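Local coordinates for methylmalonyl-CoA carboxyltransferase 12S subunit (Propionibacterium freudenreichii, PDB 1ON3), which transfers the carboxyl group of methylmalonyl-CoA to the biotin of the 1.3S subunit, forming the hexameric core of transcarboxylase, at residues G329-Q334 / I362-L367; L316-A321 / A351-F356; K402-L407 / L423-V428; E307-Y312 / S347-E352; K390-Y395 / Y415-N420. One frame throughout, in Å; residues are numbered along the deposited sequence.

Interaction 1. Residues G329-Q334 / I362-L367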
# COMPACT_ATOMS: atom_id res chain seq x y z
N GLY E 329 0.36 13.18 27.80
CA GLY E 329 1.03 14.47 27.82
C GLY E 329 -0.03 15.49 28.22
O GLY E 329 -1.10 15.56 27.62
N ILE E 330 0.27 16.29 29.24
CA ILE E 330 -0.69 17.28 29.73
C ILE E 330 -0.23 18.68 29.34
O ILE E 330 0.93 19.02 29.52
CB ILE E 330 -0.84 17.20 31.27
CG1 ILE E 330 -1.42 15.83 31.65
CG2 ILE E 330 -1.72 18.34 31.78
CD1 ILE E 330 -1.54 15.58 33.11
N VAL E 331 -1.16 19.47 28.79
CA VAL E 331 -0.91 20.85 28.36
C VAL E 331 -1.94 21.66 29.14
O VAL E 331 -3.14 21.47 28.96
CB VAL E 331 -1.14 21.00 26.84
CG1 VAL E 331 -0.79 22.43 26.39
CG2 VAL E 331 -0.26 19.99 26.08
N ALA E 332 -1.47 22.55 30.00
CA ALA E 332 -2.36 23.31 30.86
C ALA E 332 -1.94 24.77 31.05
O ALA E 332 -0.76 25.07 31.22
CB ALA E 332 -2.42 22.60 32.22
N ASN E 333 -2.91 25.68 31.02
CA ASN E 333 -2.58 27.08 31.23
C ASN E 333 -2.30 27.31 32.72
O ASN E 333 -2.87 26.62 33.57
CB ASN E 333 -3.73 27.98 30.77
CG ASN E 333 -4.23 27.60 29.39
OD1 ASN E 333 -5.31 27.02 29.24
ND2 ASN E 333 -3.44 27.92 28.37
N GLN E 334 -1.44 28.27 33.02
CA GLN E 334 -1.05 28.57 34.40
C GLN E 334 -1.57 29.97 34.82
O GLN E 334 -0.87 30.96 34.66
CB GLN E 334 0.48 28.51 34.52
CG GLN E 334 1.04 28.72 35.92
CD GLN E 334 0.58 27.67 36.90
OE1 GLN E 334 -0.58 27.66 37.32
NE2 GLN E 334 1.48 26.75 37.26
N ILE E 362 1.30 9.22 22.13
CA ILE E 362 0.99 9.58 23.52
C ILE E 362 -0.24 10.51 23.52
O ILE E 362 -0.18 11.62 22.98
CB ILE E 362 2.19 10.32 24.14
CG1 ILE E 362 3.41 9.40 24.14
CG2 ILE E 362 1.86 10.83 25.55
CD1 ILE E 362 4.67 10.04 24.66
N PRO E 363 -1.37 10.08 24.13
CA PRO E 363 -2.57 10.93 24.16
C PRO E 363 -2.27 12.28 24.80
O PRO E 363 -1.38 12.39 25.64
CB PRO E 363 -3.56 10.12 25.00
CG PRO E 363 -3.16 8.71 24.73
CD PRO E 363 -1.63 8.79 24.79
N LEU E 364 -3.05 13.28 24.42
CA LEU E 364 -2.90 14.64 24.90
C LEU E 364 -4.10 15.09 25.72
O LEU E 364 -5.25 15.04 25.25
CB LEU E 364 -2.72 15.58 23.70
CG LEU E 364 -1.32 15.49 23.07
CD1 LEU E 364 -1.35 15.93 21.62
CD2 LEU E 364 -0.34 16.30 23.89
N VAL E 365 -3.82 15.54 26.93
CA VAL E 365 -4.85 16.01 27.85
C VAL E 365 -4.63 17.49 28.14
O VAL E 365 -3.56 17.90 28.60
CB VAL E 365 -4.80 15.22 29.18
CG1 VAL E 365 -5.84 15.77 30.17
CG2 VAL E 365 -5.04 13.74 28.91
N GLN E 366 -5.65 18.29 27.84
CA GLN E 366 -5.60 19.74 28.05
C GLN E 366 -6.44 20.17 29.25
O GLN E 366 -7.56 19.67 29.45
CB GLN E 366 -6.14 20.50 26.82
CG GLN E 366 -5.26 20.44 25.56
CD GLN E 366 -5.09 19.03 25.03
OE1 GLN E 366 -3.98 18.52 24.94
NE2 GLN E 366 -6.21 18.38 24.67
N LEU E 367 -5.90 21.09 30.05
CA LEU E 367 -6.61 21.67 31.19
C LEU E 367 -6.64 23.16 30.83
O LEU E 367 -5.61 23.83 30.80
CB LEU E 367 -5.86 21.44 32.50
CG LEU E 367 -5.65 19.96 32.86
CD1 LEU E 367 -4.91 19.89 34.20
CD2 LEU E 367 -6.99 19.23 32.92
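Val365 N donates to Gly329 O at 2.8 Å in a nearly straight bond (175° at the hydrogen), and the C-H of Leu364 CA turns to the same oxygen. The pair belongs to the parallel strands 326-333 and 364-370, which with helix 344-359 between them make a beta-alpha-beta unit of the crotonase-like C-terminal half. Gly329 N to Pro363 O, Val331 N to Val365 O and Leu367 N to Val331 O carry the pairing on; Asn333 N to Leu367 O, at 3.3 Å, is the longest of the five bonds. On the face of Ile330 and Val365, turned to helix 293-299, packing is closest where Ala332 CB meets Leu367 CB at 3.6 Å. The other face, under helix 344-359, carries Val331, Leu364 and Gln366. Gly329 has no side chain there, and Leu364 CD2 comes to 3.9 Å from Gly329 O. Gln366 is bent at its second torsion (chi2 62°), which turns CD back over the sheet, and its side chain runs beside that of Val331. The buried amide is satisfied at both ends, OE1 by Tyr395 OH and NE2 by Thr404 OG1, with Gln366 OE1 4.2 Å from Val331 CG2.

Interaction 2. Residues L316-A321 / A351-F356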
# COMPACT_ATOMS: atom_id res chain seq x y z
N LEU E 316 2.47 28.50 30.84
CA LEU E 316 1.90 27.28 30.28
C LEU E 316 2.70 26.08 30.75
O LEU E 316 3.92 26.06 30.68
CB LEU E 316 1.89 27.30 28.75
CG LEU E 316 1.22 26.02 28.23
CD1 LEU E 316 0.10 26.37 27.30
CD2 LEU E 316 2.24 25.10 27.57
N VAL E 317 1.99 25.06 31.22
CA VAL E 317 2.64 23.85 31.71
C VAL E 317 2.52 22.70 30.71
O VAL E 317 1.46 22.50 30.13
CB VAL E 317 1.98 23.38 33.04
CG1 VAL E 317 2.47 22.01 33.43
CG2 VAL E 317 2.28 24.38 34.16
N THR E 318 3.61 21.96 30.50
CA THR E 318 3.61 20.79 29.62
C THR E 318 4.29 19.73 30.47
O THR E 318 5.40 19.94 30.97
CB THR E 318 4.44 20.99 28.32
OG1 THR E 318 5.73 21.53 28.63
CG2 THR E 318 3.69 21.91 27.34
N ALA E 319 3.62 18.59 30.67
CA ALA E 319 4.19 17.55 31.51
C ALA E 319 3.75 16.14 31.12
O ALA E 319 2.63 15.93 30.65
CB ALA E 319 3.82 17.81 32.97
N PHE E 320 4.63 15.18 31.32
CA PHE E 320 4.29 13.79 31.06
C PHE E 320 3.74 13.23 32.37
O PHE E 320 4.22 13.56 33.46
CB PHE E 320 5.53 12.98 30.67
CG PHE E 320 5.99 13.20 29.26
CD1 PHE E 320 7.27 13.68 29.00
CD2 PHE E 320 5.16 12.88 28.19
CE1 PHE E 320 7.71 13.84 27.67
CE2 PHE E 320 5.59 13.04 26.88
CZ PHE E 320 6.86 13.51 26.61
N ALA E 321 2.73 12.37 32.27
CA ALA E 321 2.15 11.76 33.45
C ALA E 321 1.49 10.48 33.00
O ALA E 321 1.62 10.07 31.85
CB ALA E 321 1.12 12.67 34.07
N ALA E 351 3.30 23.71 21.22
CA ALA E 351 3.33 23.07 19.90
C ALA E 351 4.36 21.96 19.78
O ALA E 351 4.06 20.89 19.24
CB ALA E 351 3.56 24.14 18.81
N GLU E 352 5.57 22.20 20.28
CA GLU E 352 6.64 21.19 20.20
C GLU E 352 6.21 19.95 20.97
O GLU E 352 6.35 18.82 20.48
CB GLU E 352 7.95 21.73 20.79
CG GLU E 352 9.14 20.72 20.64
CD GLU E 352 10.38 21.14 21.43
OE1 GLU E 352 10.26 21.51 22.62
OE2 GLU E 352 11.49 21.09 20.86
N PHE E 353 5.68 20.15 22.18
CA PHE E 353 5.24 19.03 23.02
C PHE E 353 4.13 18.25 22.33
O PHE E 353 4.15 17.02 22.29
CB PHE E 353 4.75 19.56 24.37
CG PHE E 353 4.46 18.49 25.40
CD1 PHE E 353 5.50 17.73 25.94
CD2 PHE E 353 3.16 18.26 25.85
CE1 PHE E 353 5.24 16.76 26.93
CE2 PHE E 353 2.89 17.30 26.84
CZ PHE E 353 3.94 16.55 27.38
N VAL E 354 3.15 18.97 21.79
CA VAL E 354 2.03 18.34 21.08
C VAL E 354 2.54 17.52 19.88
O VAL E 354 2.13 16.38 19.71
CB VAL E 354 1.01 19.40 20.60
CG1 VAL E 354 0.03 18.78 19.58
CG2 VAL E 354 0.23 19.97 21.80
N ASN E 355 3.42 18.09 19.06
CA ASN E 355 3.93 17.33 17.90
C ASN E 355 4.69 16.09 18.35
O ASN E 355 4.56 15.02 17.74
CB ASN E 355 4.86 18.18 17.03
CG ASN E 355 4.12 19.28 16.30
OD1 ASN E 355 2.96 19.11 15.90
ND2 ASN E 355 4.79 20.42 16.10
N PHE E 356 5.47 16.21 19.42
CA PHE E 356 6.22 15.04 19.89
C PHE E 356 5.28 13.92 20.35
O PHE E 356 5.44 12.77 19.95
CB PHE E 356 7.14 15.40 21.06
CG PHE E 356 7.86 14.21 21.61
CD1 PHE E 356 8.99 13.70 20.96
CD2 PHE E 356 7.34 13.52 22.70
CE1 PHE E 356 9.57 12.50 21.38
CE2 PHE E 356 7.91 12.32 23.12
CZ PHE E 356 9.03 11.82 22.46
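Phe353 fills the gap between helix 344-359 and strand 316-323, touching Thr318, Ala319 and Phe320 in turn. Its CG lies anti to the backbone N (chi1 -172°), a setting that directs the ring at the strand. Thr318 CB sits over one face of that ring, 4.0 Å from the Phe353 ring centroid and 17° off the normal, a CH-pi contact, while Thr318 CG2 lies 3.9 Å from Phe353 CB. At the far end of the ring, Phe353 CZ reaches Ala319 O at 3.6 Å. Phe353 also presents an edge to the face of Phe320: CE1 stands 3.6 Å from Phe320 CZ, with the planes inclined at 53°. An alanine at Phe353 would probably open a gap between helix and strand, leaving Phe320 without the edge on its face and Thr318 CB without its ring. The packing thins beyond this point. Phe356 brings CD2 and CE2 to Phe320 CZ, CE2 at 3.8 Å, with CD2 at the edge of the Phe320 ring; the Phe356 ring also meets that of Phe191 edge-to-face. Glu352, the partly exposed residue next to Phe353, makes no contact with 316-321 and packs near Cys523 of a neighbouring subunit. The bond of Thr318 OG1 to Val308 O is weak. No hydrogen bond crosses between 316-321 and 351-356; the contact is apolar and aromatic, a helix packed on one face of the mixed sheet, as in the crotonase-like fold to which the carboxyltransferase family belongs.

Interaction 3. Residues K402-L407 / L423-V428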
# COMPACT_ATOMS: atom_id res chain seq x y z
N LYS E 402 -7.25 13.04 21.94
CA LYS E 402 -7.12 14.39 22.48
C LYS E 402 -8.31 14.63 23.40
O LYS E 402 -9.45 14.62 22.96
CB LYS E 402 -7.11 15.40 21.33
CG LYS E 402 -5.80 15.33 20.51
CD LYS E 402 -5.81 16.26 19.28
CE LYS E 402 -6.73 15.74 18.21
NZ LYS E 402 -6.77 16.62 17.01
N ILE E 403 -8.03 14.83 24.69
CA ILE E 403 -9.07 15.04 25.69
C ILE E 403 -8.88 16.39 26.35
O ILE E 403 -7.80 16.70 26.87
CB ILE E 403 -9.02 13.96 26.78
CG1 ILE E 403 -8.97 12.57 26.14
CG2 ILE E 403 -10.20 14.13 27.73
CD1 ILE E 403 -10.21 12.19 25.38
N THR E 404 -9.94 17.18 26.39
CA THR E 404 -9.86 18.52 26.93
C THR E 404 -10.86 18.82 28.05
O THR E 404 -12.05 18.56 27.93
CB THR E 404 -10.05 19.54 25.78
OG1 THR E 404 -8.94 19.42 24.86
CG2 THR E 404 -10.14 20.96 26.30
N VAL E 405 -10.36 19.37 29.14
CA VAL E 405 -11.18 19.73 30.29
C VAL E 405 -11.08 21.24 30.47
O VAL E 405 -9.99 21.78 30.67
CB VAL E 405 -10.70 19.00 31.58
CG1 VAL E 405 -11.59 19.39 32.76
CG2 VAL E 405 -10.76 17.48 31.38
N VAL E 406 -12.22 21.92 30.40
CA VAL E 406 -12.23 23.36 30.57
C VAL E 406 -12.51 23.70 32.03
O VAL E 406 -13.63 23.48 32.51
CB VAL E 406 -13.29 24.04 29.67
CG1 VAL E 406 -13.24 25.55 29.86
CG2 VAL E 406 -13.05 23.66 28.22
N LEU E 407 -11.50 24.23 32.72
CA LEU E 407 -11.59 24.59 34.13
C LEU E 407 -12.28 25.92 34.36
O LEU E 407 -13.13 26.04 35.24
CB LEU E 407 -10.20 24.66 34.77
CG LEU E 407 -9.25 23.47 34.57
CD1 LEU E 407 -7.95 23.73 35.32
CD2 LEU E 407 -9.89 22.18 35.06
N LEU E 423 -10.97 21.35 16.78
CA LEU E 423 -9.62 20.99 16.38
C LEU E 423 -9.39 19.49 16.61
O LEU E 423 -8.26 19.01 16.70
CB LEU E 423 -8.56 21.83 17.10
CG LEU E 423 -8.23 23.13 16.35
CD1 LEU E 423 -9.37 24.13 16.54
CD2 LEU E 423 -6.93 23.73 16.87
N GLY E 424 -10.48 18.75 16.72
CA GLY E 424 -10.36 17.31 16.87
C GLY E 424 -10.34 16.70 18.25
O GLY E 424 -10.06 15.51 18.37
N ALA E 425 -10.63 17.48 19.30
CA ALA E 425 -10.67 16.90 20.64
C ALA E 425 -11.71 15.79 20.56
O ALA E 425 -12.81 16.00 20.03
CB ALA E 425 -11.11 17.95 21.68
N ASP E 426 -11.37 14.61 21.06
CA ASP E 426 -12.29 13.48 21.03
C ASP E 426 -13.33 13.56 22.14
O ASP E 426 -14.45 13.08 21.98
CB ASP E 426 -11.52 12.18 21.13
CG ASP E 426 -10.57 12.00 19.98
OD1 ASP E 426 -11.05 11.77 18.85
OD2 ASP E 426 -9.35 12.10 20.19
N ALA E 427 -12.95 14.16 23.27
CA ALA E 427 -13.87 14.33 24.39
C ALA E 427 -13.57 15.67 25.04
O ALA E 427 -12.41 16.01 25.26
CB ALA E 427 -13.70 13.20 25.41
N VAL E 428 -14.62 16.44 25.34
CA VAL E 428 -14.43 17.73 25.98
C VAL E 428 -15.37 17.85 27.18
O VAL E 428 -16.56 17.58 27.06
CB VAL E 428 -14.70 18.89 25.00
CG1 VAL E 428 -14.40 20.20 25.68
CG2 VAL E 428 -13.83 18.75 23.74
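Strand 402-407 pairs in parallel with the start of strand 427-430, Ile403 with Ala427 and Thr404 with Val428, and Thr404 N donates to Ala427 O at 3.0 Å. Before that regular pairing the chain arrives as a loop, where Asp426 N binds Lys402 O at 2.7 Å. The carboxylate of Asp426 adds a second bond to Lys402: OD2 accepts from its N at 2.9 Å through the anti lone pair, and also forms a salt bridge with Lys509. The Lys402 side chain leaves this acid aside, its NZ being 6.1 Å from Asp426 OD2. A bend at the third torsion (chi3 -71°) brings CE to 3.3 Å from Gly424 O, and NZ binds Leu423 O at 2.8 Å. Tyr395 O and Ala398 O accept from the same NZ, so the buried ammonium is held by three carbonyls, whose dipoles probably stabilise its charge. A CB on Gly424 would run into that nitrogen, and the backbone there has a positive phi of 94°. On the face of Ile403, CD1 packs on Ala427 CB at 3.6 Å. Thr404, on the other face, sends OG1 to Cys419 O. Strand 364-370 flanks strand 402-407 on its other edge, helix 495-505 covers Ile403 and Ala427 through Ala502, and Leu423 rests against Leu392 and Ser396 of helix 384-397.

Interaction 4. Residues E307-Y312 / S347-E352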
# COMPACT_ATOMS: atom_id res chain seq x y z
N GLU E 307 7.64 17.39 34.52
CA GLU E 307 7.41 18.61 33.77
C GLU E 307 8.50 18.86 32.73
O GLU E 307 9.68 18.73 33.03
CB GLU E 307 7.31 19.80 34.73
CG GLU E 307 6.44 20.93 34.19
CD GLU E 307 6.28 22.10 35.14
OE1 GLU E 307 6.42 21.92 36.38
OE2 GLU E 307 6.00 23.21 34.65
N VAL E 308 8.08 19.18 31.50
CA VAL E 308 8.98 19.48 30.40
C VAL E 308 9.08 21.01 30.28
O VAL E 308 8.07 21.71 30.37
CB VAL E 308 8.45 18.87 29.08
CG1 VAL E 308 9.37 19.23 27.90
CG2 VAL E 308 8.34 17.35 29.23
N LYS E 309 10.30 21.52 30.10
CA LYS E 309 10.55 22.97 30.01
C LYS E 309 9.90 23.69 31.20
O LYS E 309 9.26 24.74 31.04
CB LYS E 309 10.01 23.53 28.68
CG LYS E 309 11.01 23.31 27.54
CD LYS E 309 10.56 23.81 26.17
CE LYS E 309 11.74 23.63 25.18
NZ LYS E 309 11.43 23.99 23.77
N ALA E 310 10.09 23.12 32.39
CA ALA E 310 9.51 23.68 33.61
C ALA E 310 9.89 25.12 33.91
O ALA E 310 9.12 25.83 34.56
CB ALA E 310 9.87 22.81 34.80
N GLY E 311 11.07 25.53 33.48
CA GLY E 311 11.52 26.89 33.73
C GLY E 311 11.37 27.86 32.58
O GLY E 311 11.83 29.00 32.67
N TYR E 312 10.72 27.43 31.50
CA TYR E 312 10.51 28.28 30.33
C TYR E 312 9.02 28.55 30.14
O TYR E 312 8.21 27.65 30.34
CB TYR E 312 11.04 27.58 29.07
CG TYR E 312 10.97 28.41 27.80
CD1 TYR E 312 11.76 29.55 27.65
CD2 TYR E 312 10.12 28.06 26.75
CE1 TYR E 312 11.72 30.31 26.48
CE2 TYR E 312 10.07 28.81 25.57
CZ TYR E 312 10.88 29.93 25.45
OH TYR E 312 10.87 30.68 24.30
N SER E 347 3.47 29.37 23.09
CA SER E 347 2.95 28.72 21.86
C SER E 347 3.97 27.70 21.33
O SER E 347 3.59 26.60 20.91
CB SER E 347 2.67 29.78 20.78
OG SER E 347 1.62 30.64 21.18
N ASP E 348 5.25 28.08 21.33
CA ASP E 348 6.32 27.19 20.88
C ASP E 348 6.41 25.99 21.82
O ASP E 348 6.51 24.83 21.38
CB ASP E 348 7.69 27.89 20.90
CG ASP E 348 7.93 28.80 19.70
OD1 ASP E 348 7.35 28.57 18.62
OD2 ASP E 348 8.75 29.72 19.84
N LYS E 349 6.41 26.27 23.12
CA LYS E 349 6.50 25.24 24.16
C LYS E 349 5.39 24.21 24.00
O LYS E 349 5.62 23.00 24.04
CB LYS E 349 6.40 25.88 25.55
CG LYS E 349 6.45 24.90 26.72
CD LYS E 349 6.38 25.65 28.05
CE LYS E 349 6.44 24.72 29.26
NZ LYS E 349 6.54 25.48 30.56
N ALA E 350 4.17 24.69 23.79
CA ALA E 350 3.03 23.81 23.63
C ALA E 350 3.08 23.01 22.33
O ALA E 350 2.93 21.78 22.33
CB ALA E 350 1.72 24.62 23.69
N ALA E 351 3.30 23.71 21.22
CA ALA E 351 3.33 23.07 19.90
C ALA E 351 4.36 21.96 19.78
O ALA E 351 4.06 20.89 19.24
CB ALA E 351 3.56 24.14 18.81
N GLU E 352 5.57 22.20 20.28
CA GLU E 352 6.64 21.19 20.20
C GLU E 352 6.21 19.95 20.97
O GLU E 352 6.35 18.82 20.48
CB GLU E 352 7.95 21.73 20.79
CG GLU E 352 9.14 20.72 20.64
CD GLU E 352 10.38 21.14 21.43
OE1 GLU E 352 10.26 21.51 22.62
OE2 GLU E 352 11.49 21.09 20.86
O HOH W 1 6.13 23.04 31.79
O HOH W 2 13.16 23.08 21.89
O HOH W 3 9.93 31.71 21.16
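The Tyr312 ring meets Lys349 CB at its edge, near the ring plane, with Tyr312 CD2 4.5 Å from that carbon. A second flat group, the peptide at Lys309 O, is used from opposite faces: Tyr312 N closes a type I beta turn onto it from one, and Lys349 NZ comes from the other at 2.9 Å, 43° out of the plane. The third, the Glu352 carboxylate, receives Lys309 NZ from above its plane at OE1. This turn, following edge strand 305-308, is pinned to helix 344-359 mainly by Lys349. Its fully extended side chain carries NZ into the turn, where Tyr312 O takes a 2.7 Å bond nearly in line with its C=O; Leu316 O and a water that accepts from NZ are further partners. A methionine in place of Lys349 would probably leave the carbonyls of Lys309 and Tyr312 without their shared donor and the turn less firmly held. Farther along the helix, Lys309 NZ and Glu352 OE1 form a salt bridge of 3.0 Å, to which His235 NE2 adds a bond at OE1. Another water closes the pair, accepting from Lys309 NZ at 2.7 Å and donating to Glu352 OE2 at 2.8 Å.

Interaction 5. Residues K390-Y395 / Y415-N420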
# COMPACT_ATOMS: atom_id res chain seq x y z
N LYS E 390 1.15 27.80 15.50
CA LYS E 390 1.78 26.50 15.71
C LYS E 390 0.92 25.60 16.59
O LYS E 390 0.90 24.40 16.40
CB LYS E 390 3.15 26.67 16.34
CG LYS E 390 4.15 27.38 15.44
CD LYS E 390 5.50 27.57 16.12
CE LYS E 390 6.42 28.40 15.22
NZ LYS E 390 7.77 28.63 15.84
N MET E 391 0.25 26.18 17.58
CA MET E 391 -0.61 25.36 18.45
C MET E 391 -1.81 24.84 17.66
O MET E 391 -2.17 23.67 17.77
CB MET E 391 -1.09 26.18 19.65
CG MET E 391 0.02 26.47 20.65
SD MET E 391 -0.55 27.43 22.06
CE MET E 391 -1.56 26.22 22.94
N LEU E 392 -2.45 25.72 16.89
CA LEU E 392 -3.58 25.32 16.08
C LEU E 392 -3.12 24.25 15.09
O LEU E 392 -3.82 23.27 14.84
CB LEU E 392 -4.14 26.51 15.32
CG LEU E 392 -4.61 27.64 16.24
CD1 LEU E 392 -4.82 28.92 15.43
CD2 LEU E 392 -5.89 27.19 16.95
N TYR E 393 -1.94 24.46 14.52
CA TYR E 393 -1.42 23.50 13.56
C TYR E 393 -1.16 22.14 14.21
O TYR E 393 -1.66 21.12 13.73
CB TYR E 393 -0.12 24.00 12.93
CG TYR E 393 0.33 23.12 11.80
CD1 TYR E 393 0.05 23.44 10.48
CD2 TYR E 393 0.98 21.91 12.06
CE1 TYR E 393 0.40 22.59 9.43
CE2 TYR E 393 1.33 21.05 11.02
CZ TYR E 393 1.04 21.40 9.71
OH TYR E 393 1.39 20.53 8.70
N ALA E 394 -0.37 22.14 15.28
CA ALA E 394 -0.02 20.90 15.97
C ALA E 394 -1.23 20.10 16.41
O ALA E 394 -1.31 18.90 16.17
CB ALA E 394 0.89 21.19 17.17
N TYR E 395 -2.19 20.75 17.07
CA TYR E 395 -3.38 20.02 17.50
C TYR E 395 -4.23 19.53 16.32
O TYR E 395 -4.68 18.38 16.31
CB TYR E 395 -4.22 20.90 18.43
CG TYR E 395 -3.76 20.85 19.87
CD1 TYR E 395 -3.41 22.02 20.54
CD2 TYR E 395 -3.71 19.64 20.57
CE1 TYR E 395 -3.01 21.99 21.87
CE2 TYR E 395 -3.31 19.60 21.90
CZ TYR E 395 -2.96 20.78 22.54
OH TYR E 395 -2.56 20.76 23.86
N TYR E 415 -8.64 29.72 23.25
CA TYR E 415 -9.39 28.53 23.64
C TYR E 415 -9.25 27.50 22.52
O TYR E 415 -8.99 26.32 22.76
CB TYR E 415 -10.87 28.89 23.87
CG TYR E 415 -11.87 27.77 23.67
CD1 TYR E 415 -12.88 27.89 22.73
CD2 TYR E 415 -11.85 26.63 24.47
CE1 TYR E 415 -13.85 26.91 22.57
CE2 TYR E 415 -12.83 25.63 24.33
CZ TYR E 415 -13.82 25.78 23.38
OH TYR E 415 -14.82 24.83 23.25
N LEU E 416 -9.41 27.95 21.28
CA LEU E 416 -9.27 27.05 20.14
C LEU E 416 -7.87 26.46 20.11
O LEU E 416 -7.68 25.31 19.74
CB LEU E 416 -9.55 27.79 18.83
CG LEU E 416 -10.98 28.36 18.75
CD1 LEU E 416 -11.16 29.06 17.40
CD2 LEU E 416 -12.00 27.23 18.93
N ALA E 417 -6.89 27.28 20.50
CA ALA E 417 -5.49 26.86 20.51
C ALA E 417 -5.23 25.77 21.55
O ALA E 417 -4.22 25.07 21.47
CB ALA E 417 -4.60 28.05 20.78
N MET E 418 -6.14 25.65 22.52
CA MET E 418 -6.01 24.63 23.56
C MET E 418 -6.81 23.38 23.21
O MET E 418 -7.21 22.61 24.09
CB MET E 418 -6.45 25.18 24.91
CG MET E 418 -5.51 26.24 25.49
SD MET E 418 -3.87 25.59 25.87
CE MET E 418 -4.24 24.50 27.25
N CYS E 419 -7.05 23.20 21.91
CA CYS E 419 -7.73 22.04 21.36
C CYS E 419 -9.17 21.79 21.79
O CYS E 419 -9.43 20.98 22.68
CB CYS E 419 -6.90 20.78 21.66
SG CYS E 419 -7.31 19.38 20.61
N ASN E 420 -10.12 22.46 21.13
CA ASN E 420 -11.53 22.25 21.44
C ASN E 420 -12.04 21.17 20.47
O ASN E 420 -11.24 20.58 19.73
CB ASN E 420 -12.31 23.56 21.29
CG ASN E 420 -12.70 23.85 19.86
OD1 ASN E 420 -11.92 23.61 18.93
ND2 ASN E 420 -13.91 24.38 19.66
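Cys419 lays its CB over the centre of the Tyr395 ring, 3.6 Å from the ring centroid and 12° off the normal, a CH-pi contact. The sulfur joins from the same residue. SG is anti to the backbone N (chi1 -161°) and stands obliquely to the ring, 4.2 Å from the centroid, with Tyr395 CD2 as its nearest ring atom; this is a Cys sulfur-aromatic contact, and the ring is also held through its hydroxyl by Gln366. Carbon atoms also crowd one carbonyl. Ala417 O is 3.2 Å from Met391 CE and 3.3 Å from Tyr395 CD1, although no hydrogen bond crosses between the two segments. All this takes place where helix 384-397 packs against 416-419, in the crotonase-like C-terminal half. Gly412 and Gly413, at the start of the short helix 412-416, line a methylmalonyl-CoA pocket, and the side chain of Leu416 lies about 6 Å from a bound methylmalonyl-CoA. The remaining contacts are apolar. The Met391 chain is bent at its third torsion (chi3 71°), placing CE 3.8 Å from Met418 SD, and the two side chains run side by side, pointing the same way. Met391 CB also meets Ala417 CB. The next residue, Leu392, uses a single branch: CD2 packs 3.6 Å from Ala417 CA and 4.2 Å from Leu416 CB. Beyond it, Leu392 touches Tyr184 and Leu416 touches Gly155, both of a neighbouring subunit.

From the N terminus, interaction 4 closes the first loop, bringing the turn after strand 305-308 to helix 344-359. Interaction 2 starts inside that loop, at strand 316-323, and ends on the same helix. Interaction 1 begins inside both and closes later, at strand 364-370, so it crosses them; Phe353 of interaction 2 packs on Gly329 of interaction 1. Interactions 5 and 3 follow in series and cross each other, 390-395 reaching 415-420 and 402-407 reaching 423-428. Backbone bonds from Leu364 and Gln366 to strand 402-407 continue the sheet from interaction 1 to interaction 3, while the Asp348–Lys390 salt bridge ties helix 344-359 to helix 384-397.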